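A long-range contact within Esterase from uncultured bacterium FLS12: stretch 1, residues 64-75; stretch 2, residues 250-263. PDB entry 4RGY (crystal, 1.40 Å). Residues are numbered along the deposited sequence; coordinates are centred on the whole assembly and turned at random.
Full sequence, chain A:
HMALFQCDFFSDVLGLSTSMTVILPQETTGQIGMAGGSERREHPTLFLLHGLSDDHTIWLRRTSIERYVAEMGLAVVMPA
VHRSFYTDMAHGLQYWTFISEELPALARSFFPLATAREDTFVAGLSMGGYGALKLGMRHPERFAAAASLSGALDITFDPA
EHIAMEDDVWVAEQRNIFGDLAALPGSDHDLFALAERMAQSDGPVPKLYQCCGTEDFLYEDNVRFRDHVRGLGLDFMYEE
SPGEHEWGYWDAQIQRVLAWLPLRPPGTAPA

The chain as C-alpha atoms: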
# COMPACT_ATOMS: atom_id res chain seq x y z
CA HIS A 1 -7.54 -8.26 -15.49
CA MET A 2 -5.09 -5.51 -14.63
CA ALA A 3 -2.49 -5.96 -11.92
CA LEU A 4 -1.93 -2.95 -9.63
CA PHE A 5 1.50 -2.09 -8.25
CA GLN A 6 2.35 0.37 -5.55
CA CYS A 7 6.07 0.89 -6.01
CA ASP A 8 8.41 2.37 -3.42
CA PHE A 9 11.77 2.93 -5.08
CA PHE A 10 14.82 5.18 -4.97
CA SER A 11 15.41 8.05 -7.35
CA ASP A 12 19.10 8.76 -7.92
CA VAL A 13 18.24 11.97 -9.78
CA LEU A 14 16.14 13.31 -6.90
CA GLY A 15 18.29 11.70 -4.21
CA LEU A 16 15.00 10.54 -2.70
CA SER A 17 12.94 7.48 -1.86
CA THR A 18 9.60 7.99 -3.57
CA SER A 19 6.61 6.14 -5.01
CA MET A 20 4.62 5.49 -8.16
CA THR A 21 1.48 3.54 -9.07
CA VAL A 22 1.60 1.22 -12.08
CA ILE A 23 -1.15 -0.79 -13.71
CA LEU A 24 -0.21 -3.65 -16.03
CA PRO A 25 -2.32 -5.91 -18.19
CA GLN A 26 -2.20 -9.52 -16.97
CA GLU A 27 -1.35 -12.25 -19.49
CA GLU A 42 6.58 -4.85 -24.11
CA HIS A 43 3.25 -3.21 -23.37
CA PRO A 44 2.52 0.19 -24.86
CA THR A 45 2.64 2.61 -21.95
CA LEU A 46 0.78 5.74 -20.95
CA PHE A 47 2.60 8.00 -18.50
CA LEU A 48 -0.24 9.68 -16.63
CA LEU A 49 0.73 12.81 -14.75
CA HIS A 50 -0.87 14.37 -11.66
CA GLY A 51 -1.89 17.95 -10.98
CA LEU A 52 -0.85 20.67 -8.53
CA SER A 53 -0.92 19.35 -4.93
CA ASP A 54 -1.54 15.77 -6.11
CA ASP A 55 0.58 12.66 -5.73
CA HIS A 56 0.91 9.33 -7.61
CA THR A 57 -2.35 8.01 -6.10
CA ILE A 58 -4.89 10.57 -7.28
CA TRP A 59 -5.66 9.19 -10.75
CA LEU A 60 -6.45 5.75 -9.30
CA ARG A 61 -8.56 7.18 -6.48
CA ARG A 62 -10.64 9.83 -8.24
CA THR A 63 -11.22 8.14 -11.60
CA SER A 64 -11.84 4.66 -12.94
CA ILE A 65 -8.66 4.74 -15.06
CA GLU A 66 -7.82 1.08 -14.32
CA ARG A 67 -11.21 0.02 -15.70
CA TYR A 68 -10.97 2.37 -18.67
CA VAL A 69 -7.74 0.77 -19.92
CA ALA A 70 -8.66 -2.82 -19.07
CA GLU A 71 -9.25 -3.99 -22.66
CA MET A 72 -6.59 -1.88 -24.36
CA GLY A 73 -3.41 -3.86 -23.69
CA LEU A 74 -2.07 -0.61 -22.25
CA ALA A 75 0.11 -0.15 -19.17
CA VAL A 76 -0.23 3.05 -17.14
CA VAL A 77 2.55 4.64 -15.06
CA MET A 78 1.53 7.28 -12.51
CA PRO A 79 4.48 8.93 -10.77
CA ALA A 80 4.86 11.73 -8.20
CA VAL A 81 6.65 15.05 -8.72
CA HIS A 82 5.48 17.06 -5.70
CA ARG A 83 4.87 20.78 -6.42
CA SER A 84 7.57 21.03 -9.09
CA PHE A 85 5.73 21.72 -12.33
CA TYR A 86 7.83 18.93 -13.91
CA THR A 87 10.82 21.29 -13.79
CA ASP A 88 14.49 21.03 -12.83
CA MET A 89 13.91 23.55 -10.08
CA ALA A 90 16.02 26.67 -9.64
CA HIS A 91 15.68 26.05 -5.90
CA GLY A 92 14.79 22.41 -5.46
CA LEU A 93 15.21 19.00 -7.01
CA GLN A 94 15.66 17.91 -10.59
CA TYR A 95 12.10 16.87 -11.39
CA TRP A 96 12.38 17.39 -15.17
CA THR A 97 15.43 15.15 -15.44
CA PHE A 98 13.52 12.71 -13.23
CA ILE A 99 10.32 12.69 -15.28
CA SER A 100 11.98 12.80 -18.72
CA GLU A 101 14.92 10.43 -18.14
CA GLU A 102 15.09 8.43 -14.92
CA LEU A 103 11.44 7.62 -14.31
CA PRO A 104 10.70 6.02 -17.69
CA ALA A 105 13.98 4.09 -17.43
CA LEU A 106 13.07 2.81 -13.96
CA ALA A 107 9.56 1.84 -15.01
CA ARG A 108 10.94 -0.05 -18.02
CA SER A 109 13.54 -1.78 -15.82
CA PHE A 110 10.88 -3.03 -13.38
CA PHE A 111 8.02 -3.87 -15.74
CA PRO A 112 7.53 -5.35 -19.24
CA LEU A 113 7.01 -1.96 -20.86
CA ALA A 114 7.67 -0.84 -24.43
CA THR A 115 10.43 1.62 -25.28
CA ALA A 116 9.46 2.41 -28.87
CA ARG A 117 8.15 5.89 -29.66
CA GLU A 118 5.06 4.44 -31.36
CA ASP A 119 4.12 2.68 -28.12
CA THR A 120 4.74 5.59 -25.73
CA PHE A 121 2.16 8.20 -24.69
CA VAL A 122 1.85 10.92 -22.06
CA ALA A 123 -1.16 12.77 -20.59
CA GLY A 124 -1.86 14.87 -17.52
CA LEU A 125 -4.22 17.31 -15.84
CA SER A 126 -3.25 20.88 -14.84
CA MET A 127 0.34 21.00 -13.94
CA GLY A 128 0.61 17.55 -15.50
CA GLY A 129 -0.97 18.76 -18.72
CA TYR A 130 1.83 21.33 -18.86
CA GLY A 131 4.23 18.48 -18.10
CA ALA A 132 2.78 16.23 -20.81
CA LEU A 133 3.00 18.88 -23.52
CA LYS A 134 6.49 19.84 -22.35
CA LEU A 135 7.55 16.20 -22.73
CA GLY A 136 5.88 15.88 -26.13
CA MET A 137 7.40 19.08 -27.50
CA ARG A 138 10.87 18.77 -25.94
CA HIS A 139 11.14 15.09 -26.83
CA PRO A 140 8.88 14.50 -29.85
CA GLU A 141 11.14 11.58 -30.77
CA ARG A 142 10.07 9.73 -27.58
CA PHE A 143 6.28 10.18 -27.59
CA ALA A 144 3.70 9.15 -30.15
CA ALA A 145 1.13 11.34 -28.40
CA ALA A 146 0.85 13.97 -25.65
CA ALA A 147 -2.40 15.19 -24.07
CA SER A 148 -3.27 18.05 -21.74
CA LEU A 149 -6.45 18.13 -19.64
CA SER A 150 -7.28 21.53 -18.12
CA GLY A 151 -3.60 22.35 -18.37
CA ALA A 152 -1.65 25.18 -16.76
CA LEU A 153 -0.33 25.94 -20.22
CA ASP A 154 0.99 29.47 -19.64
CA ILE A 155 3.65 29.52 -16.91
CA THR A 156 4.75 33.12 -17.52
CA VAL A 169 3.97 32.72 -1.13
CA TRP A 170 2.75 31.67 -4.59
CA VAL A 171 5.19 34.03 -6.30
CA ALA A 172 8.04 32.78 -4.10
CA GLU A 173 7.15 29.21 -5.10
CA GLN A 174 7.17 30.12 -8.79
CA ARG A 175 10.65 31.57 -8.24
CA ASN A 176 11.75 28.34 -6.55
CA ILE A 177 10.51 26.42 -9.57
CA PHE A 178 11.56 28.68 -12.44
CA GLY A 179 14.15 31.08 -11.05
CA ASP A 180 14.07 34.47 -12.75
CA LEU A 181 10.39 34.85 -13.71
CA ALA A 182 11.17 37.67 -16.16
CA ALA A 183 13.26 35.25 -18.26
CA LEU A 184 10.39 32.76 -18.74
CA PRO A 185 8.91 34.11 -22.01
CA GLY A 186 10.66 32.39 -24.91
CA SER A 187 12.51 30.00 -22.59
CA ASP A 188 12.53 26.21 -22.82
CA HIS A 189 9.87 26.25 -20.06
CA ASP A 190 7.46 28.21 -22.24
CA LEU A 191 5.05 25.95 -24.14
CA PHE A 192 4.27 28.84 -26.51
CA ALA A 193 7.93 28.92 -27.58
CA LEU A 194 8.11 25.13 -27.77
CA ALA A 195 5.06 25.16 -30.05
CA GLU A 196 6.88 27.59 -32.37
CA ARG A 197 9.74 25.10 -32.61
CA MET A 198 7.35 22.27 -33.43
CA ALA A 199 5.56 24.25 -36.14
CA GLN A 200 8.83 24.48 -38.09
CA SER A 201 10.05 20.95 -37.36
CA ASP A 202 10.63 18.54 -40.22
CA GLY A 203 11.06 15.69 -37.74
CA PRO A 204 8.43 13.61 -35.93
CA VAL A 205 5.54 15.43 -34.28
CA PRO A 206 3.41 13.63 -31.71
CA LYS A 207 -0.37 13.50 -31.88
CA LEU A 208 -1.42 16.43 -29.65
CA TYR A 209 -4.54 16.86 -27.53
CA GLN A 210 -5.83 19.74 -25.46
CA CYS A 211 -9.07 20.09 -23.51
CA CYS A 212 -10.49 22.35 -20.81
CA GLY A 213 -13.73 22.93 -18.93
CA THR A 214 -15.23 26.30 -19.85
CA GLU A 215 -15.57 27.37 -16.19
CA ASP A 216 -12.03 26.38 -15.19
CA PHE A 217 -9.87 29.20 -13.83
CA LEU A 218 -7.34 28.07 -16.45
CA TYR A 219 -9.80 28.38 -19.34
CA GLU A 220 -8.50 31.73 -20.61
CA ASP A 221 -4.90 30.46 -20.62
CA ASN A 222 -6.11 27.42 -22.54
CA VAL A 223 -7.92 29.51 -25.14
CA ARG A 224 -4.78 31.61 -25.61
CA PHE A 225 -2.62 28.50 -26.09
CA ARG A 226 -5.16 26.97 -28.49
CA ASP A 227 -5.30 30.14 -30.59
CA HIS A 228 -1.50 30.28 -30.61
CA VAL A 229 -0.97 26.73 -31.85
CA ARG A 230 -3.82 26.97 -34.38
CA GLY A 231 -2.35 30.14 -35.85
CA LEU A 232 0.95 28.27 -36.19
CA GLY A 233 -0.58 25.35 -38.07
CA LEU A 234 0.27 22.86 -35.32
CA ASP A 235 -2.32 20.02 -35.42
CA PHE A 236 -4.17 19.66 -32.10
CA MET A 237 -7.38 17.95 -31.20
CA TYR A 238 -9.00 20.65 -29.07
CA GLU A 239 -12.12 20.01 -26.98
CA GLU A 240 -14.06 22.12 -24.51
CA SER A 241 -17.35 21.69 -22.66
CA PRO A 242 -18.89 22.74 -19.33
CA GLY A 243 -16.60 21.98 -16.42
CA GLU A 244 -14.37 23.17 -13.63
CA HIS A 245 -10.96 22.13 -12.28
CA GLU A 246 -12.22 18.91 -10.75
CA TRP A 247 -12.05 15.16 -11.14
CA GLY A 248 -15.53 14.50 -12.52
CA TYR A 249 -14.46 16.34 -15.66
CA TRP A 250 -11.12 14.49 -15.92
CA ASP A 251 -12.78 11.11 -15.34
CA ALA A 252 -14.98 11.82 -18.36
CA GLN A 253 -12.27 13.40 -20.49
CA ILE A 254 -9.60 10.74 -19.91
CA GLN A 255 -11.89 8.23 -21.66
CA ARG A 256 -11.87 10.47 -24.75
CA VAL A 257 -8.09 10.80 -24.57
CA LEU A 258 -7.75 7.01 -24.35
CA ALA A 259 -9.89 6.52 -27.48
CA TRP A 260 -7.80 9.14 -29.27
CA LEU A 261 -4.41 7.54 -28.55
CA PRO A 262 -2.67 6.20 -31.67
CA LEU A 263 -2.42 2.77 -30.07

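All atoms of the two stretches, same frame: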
# COMPACT_ATOMS: atom_id res chain seq x y z
N SER A 64 -11.86 6.10 -12.71
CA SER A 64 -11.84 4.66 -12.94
C SER A 64 -10.82 4.28 -14.02
O SER A 64 -11.06 3.36 -14.80
CB SER A 64 -13.23 4.15 -13.31
OG SER A 64 -14.14 4.35 -12.23
N ILE A 65 -9.70 5.00 -14.07
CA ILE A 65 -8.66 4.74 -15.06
C ILE A 65 -8.30 3.26 -15.25
O ILE A 65 -8.15 2.80 -16.39
CB ILE A 65 -7.39 5.62 -14.80
CG1 ILE A 65 -6.34 5.42 -15.90
CG2 ILE A 65 -6.76 5.33 -13.43
CD1 ILE A 65 -6.81 5.88 -17.26
N GLU A 66 -8.18 2.49 -14.16
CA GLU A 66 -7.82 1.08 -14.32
C GLU A 66 -8.86 0.32 -15.15
O GLU A 66 -8.51 -0.50 -16.00
CB GLU A 66 -7.64 0.39 -12.96
CG GLU A 66 -7.21 -1.06 -13.11
CD GLU A 66 -7.10 -1.78 -11.78
OE1 GLU A 66 -6.76 -1.13 -10.79
OE2 GLU A 66 -7.37 -3.00 -11.75
N ARG A 67 -10.14 0.61 -14.90
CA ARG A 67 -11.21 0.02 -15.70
C ARG A 67 -11.19 0.52 -17.14
O ARG A 67 -11.36 -0.26 -18.08
CB ARG A 67 -12.56 0.29 -15.03
CG ARG A 67 -13.76 -0.08 -15.88
CD ARG A 67 -15.02 -0.21 -15.03
NE ARG A 67 -15.31 1.01 -14.28
CZ ARG A 67 -15.96 2.06 -14.78
NH1 ARG A 67 -16.37 2.03 -16.04
NH2 ARG A 67 -16.20 3.12 -14.03
N TYR A 68 -10.93 1.80 -17.33
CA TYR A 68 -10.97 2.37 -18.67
C TYR A 68 -9.93 1.75 -19.61
O TYR A 68 -10.16 1.66 -20.82
CB TYR A 68 -10.81 3.89 -18.63
CG TYR A 68 -11.89 4.61 -17.86
CD1 TYR A 68 -13.20 4.14 -17.83
CD2 TYR A 68 -11.61 5.79 -17.16
CE1 TYR A 68 -14.19 4.81 -17.13
CE2 TYR A 68 -12.59 6.46 -16.47
CZ TYR A 68 -13.88 5.97 -16.45
OH TYR A 68 -14.87 6.62 -15.76
N VAL A 69 -8.80 1.33 -19.07
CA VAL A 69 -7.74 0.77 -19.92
C VAL A 69 -7.79 -0.75 -20.02
O VAL A 69 -7.01 -1.35 -20.76
CB VAL A 69 -6.34 1.18 -19.44
CG1 VAL A 69 -6.21 2.70 -19.43
CG2 VAL A 69 -6.03 0.61 -18.04
N ALA A 70 -8.70 -1.37 -19.29
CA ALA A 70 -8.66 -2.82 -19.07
C ALA A 70 -8.63 -3.69 -20.33
O ALA A 70 -8.10 -4.80 -20.31
CB ALA A 70 -9.81 -3.26 -18.15
N GLU A 71 -9.20 -3.19 -21.43
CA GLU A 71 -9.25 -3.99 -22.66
C GLU A 71 -8.30 -3.49 -23.74
O GLU A 71 -8.35 -3.96 -24.88
CB GLU A 71 -10.68 -4.05 -23.21
CG GLU A 71 -11.69 -4.63 -22.24
CD GLU A 71 -11.28 -5.99 -21.72
OE1 GLU A 71 -10.68 -6.78 -22.48
OE2 GLU A 71 -11.55 -6.27 -20.53
N MET A 72 -7.42 -2.57 -23.38
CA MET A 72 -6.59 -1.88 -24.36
C MET A 72 -5.20 -2.47 -24.55
O MET A 72 -4.51 -2.14 -25.51
CB MET A 72 -6.49 -0.40 -24.02
CG MET A 72 -7.83 0.30 -23.95
SD MET A 72 -7.67 2.07 -23.64
CE MET A 72 -6.67 2.60 -25.03
N GLY A 73 -4.77 -3.34 -23.64
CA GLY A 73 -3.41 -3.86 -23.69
C GLY A 73 -2.41 -2.74 -23.43
O GLY A 73 -1.32 -2.71 -24.01
N LEU A 74 -2.79 -1.84 -22.52
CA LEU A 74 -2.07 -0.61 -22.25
C LEU A 74 -1.66 -0.56 -20.79
O LEU A 74 -2.50 -0.69 -19.91
CB LEU A 74 -2.96 0.60 -22.56
CG LEU A 74 -2.42 2.00 -22.29
CD1 LEU A 74 -1.29 2.27 -23.25
CD2 LEU A 74 -3.53 3.03 -22.45
N ALA A 75 -0.37 -0.36 -20.54
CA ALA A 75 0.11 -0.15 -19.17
C ALA A 75 0.00 1.34 -18.84
O ALA A 75 0.07 2.20 -19.73
CB ALA A 75 1.53 -0.63 -19.04
N TRP A 250 -12.26 15.28 -15.43
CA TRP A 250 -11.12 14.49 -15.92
C TRP A 250 -11.45 13.01 -16.08
O TRP A 250 -10.93 12.34 -16.97
CB TRP A 250 -9.89 14.69 -15.04
CG TRP A 250 -9.52 16.15 -15.05
CD1 TRP A 250 -9.49 16.96 -16.14
CD2 TRP A 250 -9.23 16.98 -13.92
NE1 TRP A 250 -9.16 18.24 -15.77
CE2 TRP A 250 -8.99 18.28 -14.41
CE3 TRP A 250 -9.12 16.74 -12.54
CZ2 TRP A 250 -8.67 19.34 -13.57
CZ3 TRP A 250 -8.81 17.79 -11.71
CH2 TRP A 250 -8.58 19.08 -12.22
N ASP A 251 -12.33 12.49 -15.22
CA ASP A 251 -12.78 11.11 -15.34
C ASP A 251 -13.50 10.91 -16.67
O ASP A 251 -13.31 9.88 -17.33
CB ASP A 251 -13.72 10.76 -14.17
CG ASP A 251 -14.19 9.31 -14.20
OD1 ASP A 251 -13.36 8.41 -13.99
OD2 ASP A 251 -15.39 9.07 -14.42
N ALA A 252 -14.30 11.89 -17.08
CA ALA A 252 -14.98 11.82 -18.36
C ALA A 252 -13.99 12.02 -19.51
O ALA A 252 -13.97 11.25 -20.47
CB ALA A 252 -16.08 12.88 -18.43
N GLN A 253 -13.16 13.05 -19.40
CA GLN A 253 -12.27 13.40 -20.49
C GLN A 253 -11.16 12.38 -20.75
O GLN A 253 -10.73 12.20 -21.89
CB GLN A 253 -11.66 14.78 -20.28
CG GLN A 253 -12.67 15.90 -20.40
CD GLN A 253 -13.37 15.88 -21.74
OE1 GLN A 253 -14.57 15.65 -21.82
NE2 GLN A 253 -12.61 16.12 -22.80
N ILE A 254 -10.69 11.70 -19.70
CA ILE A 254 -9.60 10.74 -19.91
C ILE A 254 -10.04 9.57 -20.80
O ILE A 254 -9.24 9.00 -21.54
CB ILE A 254 -8.96 10.26 -18.58
CG1 ILE A 254 -7.57 9.65 -18.83
CG2 ILE A 254 -9.85 9.26 -17.87
CD1 ILE A 254 -6.56 10.63 -19.43
N GLN A 255 -11.34 9.25 -20.76
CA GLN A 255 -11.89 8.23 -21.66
C GLN A 255 -11.77 8.66 -23.13
O GLN A 255 -11.47 7.84 -24.00
CB GLN A 255 -13.34 7.93 -21.30
CG GLN A 255 -13.50 7.30 -19.93
CD GLN A 255 -14.94 7.22 -19.51
OE1 GLN A 255 -15.70 6.42 -20.05
NE2 GLN A 255 -15.33 8.06 -18.56
N ARG A 256 -11.99 9.94 -23.39
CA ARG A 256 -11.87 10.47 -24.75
C ARG A 256 -10.41 10.47 -25.18
O ARG A 256 -10.08 10.12 -26.31
CB ARG A 256 -12.47 11.86 -24.84
CG ARG A 256 -13.95 11.90 -24.44
CD ARG A 256 -14.54 13.28 -24.66
NE ARG A 256 -14.45 13.68 -26.06
CZ ARG A 256 -15.33 13.35 -27.00
NH1 ARG A 256 -16.38 12.59 -26.70
NH2 ARG A 256 -15.15 13.76 -28.25
N VAL A 257 -9.52 10.84 -24.26
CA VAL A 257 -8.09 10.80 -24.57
C VAL A 257 -7.65 9.38 -24.89
O VAL A 257 -6.90 9.16 -25.85
CB VAL A 257 -7.25 11.37 -23.42
CG1 VAL A 257 -5.77 11.06 -23.62
CG2 VAL A 257 -7.47 12.88 -23.31
N LEU A 258 -8.11 8.40 -24.11
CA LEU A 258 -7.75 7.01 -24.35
C LEU A 258 -8.18 6.54 -25.75
O LEU A 258 -7.42 5.86 -26.43
CB LEU A 258 -8.32 6.10 -23.26
CG LEU A 258 -7.67 6.22 -21.88
CD1 LEU A 258 -8.49 5.45 -20.87
CD2 LEU A 258 -6.23 5.73 -21.88
N ALA A 259 -9.39 6.91 -26.16
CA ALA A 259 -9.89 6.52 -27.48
C ALA A 259 -9.10 7.17 -28.61
O ALA A 259 -9.01 6.62 -29.72
CB ALA A 259 -11.36 6.88 -27.61
N TRP A 260 -8.53 8.33 -28.31
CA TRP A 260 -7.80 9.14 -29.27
C TRP A 260 -6.35 8.69 -29.45
O TRP A 260 -5.72 9.00 -30.46
CB TRP A 260 -7.88 10.60 -28.81
CG TRP A 260 -6.89 11.57 -29.41
CD1 TRP A 260 -7.07 12.36 -30.52
CD2 TRP A 260 -5.61 11.91 -28.89
NE1 TRP A 260 -5.96 13.14 -30.73
CE2 TRP A 260 -5.05 12.89 -29.73
CE3 TRP A 260 -4.87 11.48 -27.78
CZ2 TRP A 260 -3.78 13.44 -29.51
CZ3 TRP A 260 -3.62 12.02 -27.56
CH2 TRP A 260 -3.09 12.99 -28.42
N LEU A 261 -5.80 7.97 -28.47
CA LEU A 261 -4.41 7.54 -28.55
C LEU A 261 -4.15 6.73 -29.82
O LEU A 261 -4.96 5.89 -30.19
CB LEU A 261 -4.02 6.70 -27.33
CG LEU A 261 -3.95 7.38 -25.96
CD1 LEU A 261 -3.56 6.36 -24.90
CD2 LEU A 261 -2.98 8.56 -25.96
N PRO A 262 -3.03 6.99 -30.49
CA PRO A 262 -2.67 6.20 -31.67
C PRO A 262 -2.06 4.86 -31.26
O PRO A 262 -0.87 4.60 -31.46
CB PRO A 262 -1.65 7.08 -32.38
CG PRO A 262 -0.98 7.84 -31.27
CD PRO A 262 -2.07 8.09 -30.24
N LEU A 263 -2.89 4.01 -30.66
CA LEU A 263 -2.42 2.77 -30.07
C LEU A 263 -2.45 1.63 -31.08
O LEU A 263 -3.46 1.42 -31.76
CB LEU A 263 -3.28 2.43 -28.85
CG LEU A 263 -3.04 1.11 -28.13
CD1 LEU A 263 -1.64 1.06 -27.60
CD2 LEU A 263 -4.04 0.94 -27.01
O HOH W 1 -15.53 6.71 -12.35

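Stretch 2 is mostly helix, and the residues that meet stretch 1 recur along one side of it: Asp251, Ile254, Gln255, Leu258 and then Leu261, a spacing of three or four residues that matches the helical repeat. Trp250, at the start, does not reach the other stretch.

Asp251 supplies the polar end of the contact. Its CA-to-CB bond points sideways, but the carboxylate comes nearer, and OD1 accepts a hydrogen bond from the backbone N of Ser64 at 3.0 Å. Ser64 stands at the N-cap position just before a short helix, and its own side chain makes no capping bond. The Tyr68 hydroxyl OH lies 2.9 Å from Asp251 OD1 and 2.8 Å from Asp251 OD2; both hydrogen bonds are weak, and its single proton cannot be assigned to either oxygen. A water adds a link, 2.7 Å from Ser64 OG and 3.1 Å from Asp251 OD2, the latter a weak bond. A short acidic side chain suits this buried place, since its two oxygens can serve several donors at once.

One turn on, Ile254 points toward stretch 1 and brings a branched, apolar surface. Its CG2 lies 4.0 Å from Tyr68 CD2, obliquely to the ring, and its CG1 lies 4.2 Å from Ile65 CD1.

Gln255 covers the aromatic ring. Its CG sits 3.5 Å from the centroid of the Tyr68 ring and only 3° off the ring normal, a CH-pi contact over the face. The amide end is held by its own helix, NE2 donating to Asp251 O at 3.0 Å with a nearly straight angle of 177°. Glutamine thus combines a methylene chain for the ring with an amide that can bond to the backbone. Tyr68 fits as a knob among Asp251, Ile254, Gln255 and Leu258.

Leu258 is the apolar centre, with more of its surface covered than any other residue of stretch 2. Its CD1 meets Tyr68 CB at 3.6 Å, Val69 CG1 at 3.9 Å and Ile65 CD1 at 4.0 Å, while its CD2 packs 3.9 Å from Leu74 CD2. The forked leucine end thus touches several partners. Met72 adds a flexible thioether, its SD 4.1 Å from Leu258 CB.

Leu261, the first residue to leave helical geometry, still points toward stretch 1, its CD1 4.1 Å from Leu74 CD2. Leu263 closes the contact: its CD2 lies 3.7 Å from Met72 CE, so that two otherwise accessible apolar side chains partly cover each other.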